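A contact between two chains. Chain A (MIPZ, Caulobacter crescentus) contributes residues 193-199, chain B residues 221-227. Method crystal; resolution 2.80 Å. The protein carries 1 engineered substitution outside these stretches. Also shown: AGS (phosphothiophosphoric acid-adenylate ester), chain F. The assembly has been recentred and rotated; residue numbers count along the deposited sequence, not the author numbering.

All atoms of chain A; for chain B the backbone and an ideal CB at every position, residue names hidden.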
# COMPACT_ATOMS: atom_id res chain seq x y z
N ALA A 193 19.81 2.72 -10.07
CA ALA A 193 20.17 2.24 -11.40
C ALA A 193 20.24 0.71 -11.48
O ALA A 193 19.58 0.08 -12.31
CB ALA A 193 21.49 2.84 -11.83
N ARG A 194 21.05 0.11 -10.62
CA ARG A 194 21.26 -1.33 -10.61
C ARG A 194 19.94 -2.09 -10.41
O ARG A 194 19.64 -3.02 -11.18
CB ARG A 194 22.25 -1.72 -9.51
CG ARG A 194 23.21 -0.59 -9.13
CD ARG A 194 24.14 -0.99 -7.99
NE ARG A 194 24.93 -2.17 -8.35
CZ ARG A 194 26.09 -2.11 -8.99
NH1 ARG A 194 26.74 -3.24 -9.28
NH2 ARG A 194 26.61 -0.93 -9.33
N ASN A 195 19.17 -1.69 -9.39
CA ASN A 195 17.87 -2.29 -9.07
C ASN A 195 16.82 -2.02 -10.17
O ASN A 195 16.03 -2.91 -10.53
CB ASN A 195 17.36 -1.84 -7.68
CG ASN A 195 16.16 -2.69 -7.16
OD1 ASN A 195 15.12 -2.14 -6.77
ND2 ASN A 195 16.33 -4.01 -7.15
N ARG A 196 16.85 -0.79 -10.72
CA ARG A 196 15.93 -0.40 -11.79
C ARG A 196 16.17 -1.19 -13.08
O ARG A 196 15.28 -1.35 -13.91
CB ARG A 196 16.03 1.10 -12.08
CG ARG A 196 15.06 1.60 -13.15
CD ARG A 196 14.26 2.79 -12.65
NE ARG A 196 15.07 4.01 -12.60
CZ ARG A 196 15.09 4.87 -11.58
NH1 ARG A 196 15.88 5.94 -11.66
NH2 ARG A 196 14.32 4.69 -10.51
N LYS A 197 17.38 -1.70 -13.21
CA LYS A 197 17.74 -2.49 -14.37
C LYS A 197 17.34 -3.96 -14.17
O LYS A 197 16.61 -4.52 -14.99
CB LYS A 197 19.24 -2.38 -14.62
CG LYS A 197 19.60 -2.56 -16.07
CD LYS A 197 18.94 -3.81 -16.62
CE LYS A 197 19.48 -4.09 -18.01
NZ LYS A 197 20.97 -3.97 -18.00
N ARG A 198 17.81 -4.57 -13.08
CA ARG A 198 17.47 -5.96 -12.82
C ARG A 198 15.96 -6.12 -12.92
O ARG A 198 15.47 -7.13 -13.42
CB ARG A 198 17.91 -6.40 -11.42
CG ARG A 198 19.39 -6.23 -11.12
CD ARG A 198 19.76 -7.03 -9.86
NE ARG A 198 20.44 -6.24 -8.87
CZ ARG A 198 21.61 -6.42 -8.26
NH1 ARG A 198 22.45 -7.44 -8.46
NH2 ARG A 198 21.92 -5.49 -7.39
N LEU A 199 15.23 -5.10 -12.46
CA LEU A 199 13.78 -5.17 -12.42
C LEU A 199 13.26 -5.04 -13.84
O LEU A 199 12.42 -5.83 -14.27
CB LEU A 199 13.19 -4.12 -11.48
CG LEU A 199 11.68 -4.08 -11.18
CD1 LEU A 199 11.04 -5.46 -11.07
CD2 LEU A 199 11.47 -3.31 -9.89
N UNK B 221 15.23 4.40 0.33
CA UNK B 221 16.58 3.89 0.13
C UNK B 221 16.62 2.54 -0.57
O UNK B 221 16.10 1.57 -0.05
CB UNK B 221 17.29 3.78 1.48
N UNK B 222 17.30 2.49 -1.71
CA UNK B 222 17.36 1.28 -2.52
C UNK B 222 17.73 0.05 -1.71
O UNK B 222 17.26 -1.05 -1.96
CB UNK B 222 18.37 1.46 -3.66
N UNK B 223 18.58 0.25 -0.71
CA UNK B 223 19.10 -0.85 0.08
C UNK B 223 18.03 -1.50 0.96
O UNK B 223 18.15 -2.66 1.36
CB UNK B 223 20.26 -0.36 0.95
N UNK B 224 16.97 -0.75 1.25
CA UNK B 224 15.84 -1.26 2.01
C UNK B 224 14.92 -2.17 1.17
O UNK B 224 13.97 -2.75 1.67
CB UNK B 224 15.04 -0.09 2.57
N UNK B 225 15.21 -2.30 -0.11
CA UNK B 225 14.24 -2.88 -1.01
C UNK B 225 14.93 -3.77 -2.01
O UNK B 225 14.32 -4.62 -2.67
CB UNK B 225 13.44 -1.79 -1.72
N UNK B 226 16.23 -3.57 -2.12
CA UNK B 226 17.01 -4.12 -3.19
C UNK B 226 17.37 -5.58 -2.95
O UNK B 226 17.64 -6.33 -3.89
CB UNK B 226 18.28 -3.29 -3.38
N UNK B 227 17.37 -5.98 -1.68
CA UNK B 227 17.86 -7.31 -1.32
C UNK B 227 16.74 -8.32 -1.12
O UNK B 227 16.99 -9.48 -0.77
CB UNK B 227 18.70 -7.23 -0.05
PG AGS F . 0.94 -3.98 2.06
S1G AGS F . 1.33 -5.05 3.06
O2G AGS F . -0.30 -3.14 2.38
O3G AGS F . 0.98 -4.46 0.63
PB AGS F . 3.32 -2.78 3.26
O1B AGS F . 2.73 -1.83 4.27
O2B AGS F . 3.75 -4.18 3.57
O3B AGS F . 2.17 -2.92 2.11
PA AGS F . 5.86 -2.58 2.08
O1A AGS F . 6.59 -2.79 3.37
O2A AGS F . 5.81 -3.70 1.08
O3A AGS F . 4.44 -1.95 2.48
O5' AGS F . 6.50 -1.32 1.32
C5' AGS F . 5.87 -0.70 0.21
C4' AGS F . 6.91 -0.54 -0.91
O4' AGS F . 7.89 0.39 -0.49
C3' AGS F . 7.70 -1.80 -1.25
O3' AGS F . 7.96 -1.87 -2.67
C2' AGS F . 9.02 -1.66 -0.55
O2' AGS F . 9.92 -2.19 -1.50
C1' AGS F . 9.20 -0.18 -0.45
N9 AGS F . 9.78 0.51 0.75
C8 AGS F . 9.14 0.63 1.93
N7 AGS F . 9.87 1.39 2.77
C5 AGS F . 10.99 1.79 2.14
C6 AGS F . 12.17 2.62 2.50
N6 AGS F . 12.29 3.19 3.72
N1 AGS F . 13.11 2.79 1.54
C2 AGS F . 12.98 2.22 0.31
N3 AGS F . 11.94 1.47 -0.08
C4 AGS F . 10.92 1.22 0.79

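Chain A presents one face of a helix that runs on beyond this stretch, from which Arg A194, Asn A195, Arg A198 and Leu A199 direct their CA-to-CB bonds toward chain B. The surface is polar and positively charged.

Position 221 has an extended backbone, and its ideal CB finds nothing of the helix within 5.5 Å, so chain A leaves its identity open. What is visible is its amide: N lies 2.9 Å from N1 of AGS, a hydrogen bond that any residue but proline could make. The residue is Arg B221.

Position 222 points toward chain A, its ideal CB 5.3 Å from CB of Asn A195. The carbon there suits a small or medium aliphatic side chain, though a polar one reaching for the amide would also be reasonable. It is Val B222, with chi1 in the t well, and its CG1 packs 3.8 Å from CB of Asn A195.

Positions 223 and 224 continue with helical backbone angles, and their CB atoms are out of reach of the helix; nothing in chain A selects among side chains. They are Ile B223 and Tyr B224. The tyrosine instead approaches the nucleotide, its CD2 3.3 Å from N6 of AGS.

Position 225 points sideways, its ideal CB 5.3 Å from OD1 of Asn A195, with the adenine of AGS also nearby. A long side chain could pass the asparagine and reach the base, and a donor could suit either neighbour. Arg B225 passes both without a hydrogen bond to either: its CD lies 3.5 Å from OD1 of Asn A195, and N3 of AGS sits over one face of the guanidinium, 3.6 Å from NH2. A water adds a link, donating to O of Arg B225 at 2.6 Å and, weakly, to OD1 of Asn A195 at 3.4 Å.

Position 226 has its CB sideways, 4.3 Å from ND2 of Asn A195, with Arg A194 and Arg A198 beyond. An acidic side chain is favoured by the charge, and glutamine would also offer an acceptor. Glu B226 is extended, chi1 and chi2 both t, which carries its end nearer the helix. CG passes 4.0 Å from ND2 of Asn A195, and OE2 meets NH2 of Arg A198 at 3.5 Å, near the guanidinium plane, in a salt bridge whose hydrogen bond is weak.

Position 227 points away from chain A; it is Leu B227, which makes no contact.

Chain B 221-227: RVIYREL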
# COMPACT_ATOMS: atom_id res chain seq x y z
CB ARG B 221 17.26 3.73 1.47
CG ARG B 221 17.72 5.01 2.11
CD ARG B 221 19.06 4.80 2.82
NE ARG B 221 19.63 6.09 3.18
CZ ARG B 221 19.37 6.73 4.31
NH1 ARG B 221 18.58 6.16 5.21
NH2 ARG B 221 19.89 7.92 4.55
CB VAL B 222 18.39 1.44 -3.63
CG1 VAL B 222 18.06 0.51 -4.79
CG2 VAL B 222 18.42 2.87 -4.10
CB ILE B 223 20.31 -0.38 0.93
CG1 ILE B 223 21.02 -1.56 1.59
CG2 ILE B 223 19.89 0.65 1.93
CD1 ILE B 223 21.69 -2.51 0.58
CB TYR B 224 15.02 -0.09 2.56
CG TYR B 224 15.64 0.65 3.72
CD1 TYR B 224 16.51 0.02 4.58
CD2 TYR B 224 15.33 1.99 3.95
CE1 TYR B 224 17.07 0.70 5.63
CE2 TYR B 224 15.87 2.67 4.99
CZ TYR B 224 16.74 2.02 5.84
OH TYR B 224 17.28 2.71 6.89
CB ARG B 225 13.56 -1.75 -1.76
CG ARG B 225 13.59 -1.95 -3.25
CD ARG B 225 13.66 -0.65 -4.01
NE ARG B 225 12.54 0.20 -3.79
CZ ARG B 225 12.46 1.52 -3.76
NH1 ARG B 225 13.49 2.35 -3.88
NH2 ARG B 225 11.24 2.00 -3.57
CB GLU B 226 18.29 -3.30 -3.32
CG GLU B 226 19.21 -3.76 -4.41
CD GLU B 226 20.51 -2.97 -4.43
OE1 GLU B 226 21.02 -2.63 -3.34
OE2 GLU B 226 21.01 -2.69 -5.54
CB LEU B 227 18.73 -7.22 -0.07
CG LEU B 227 19.99 -6.37 -0.27
CD1 LEU B 227 20.74 -6.16 1.00
CD2 LEU B 227 20.91 -7.04 -1.27
O HOH W 1 13.54 -4.63 -5.12
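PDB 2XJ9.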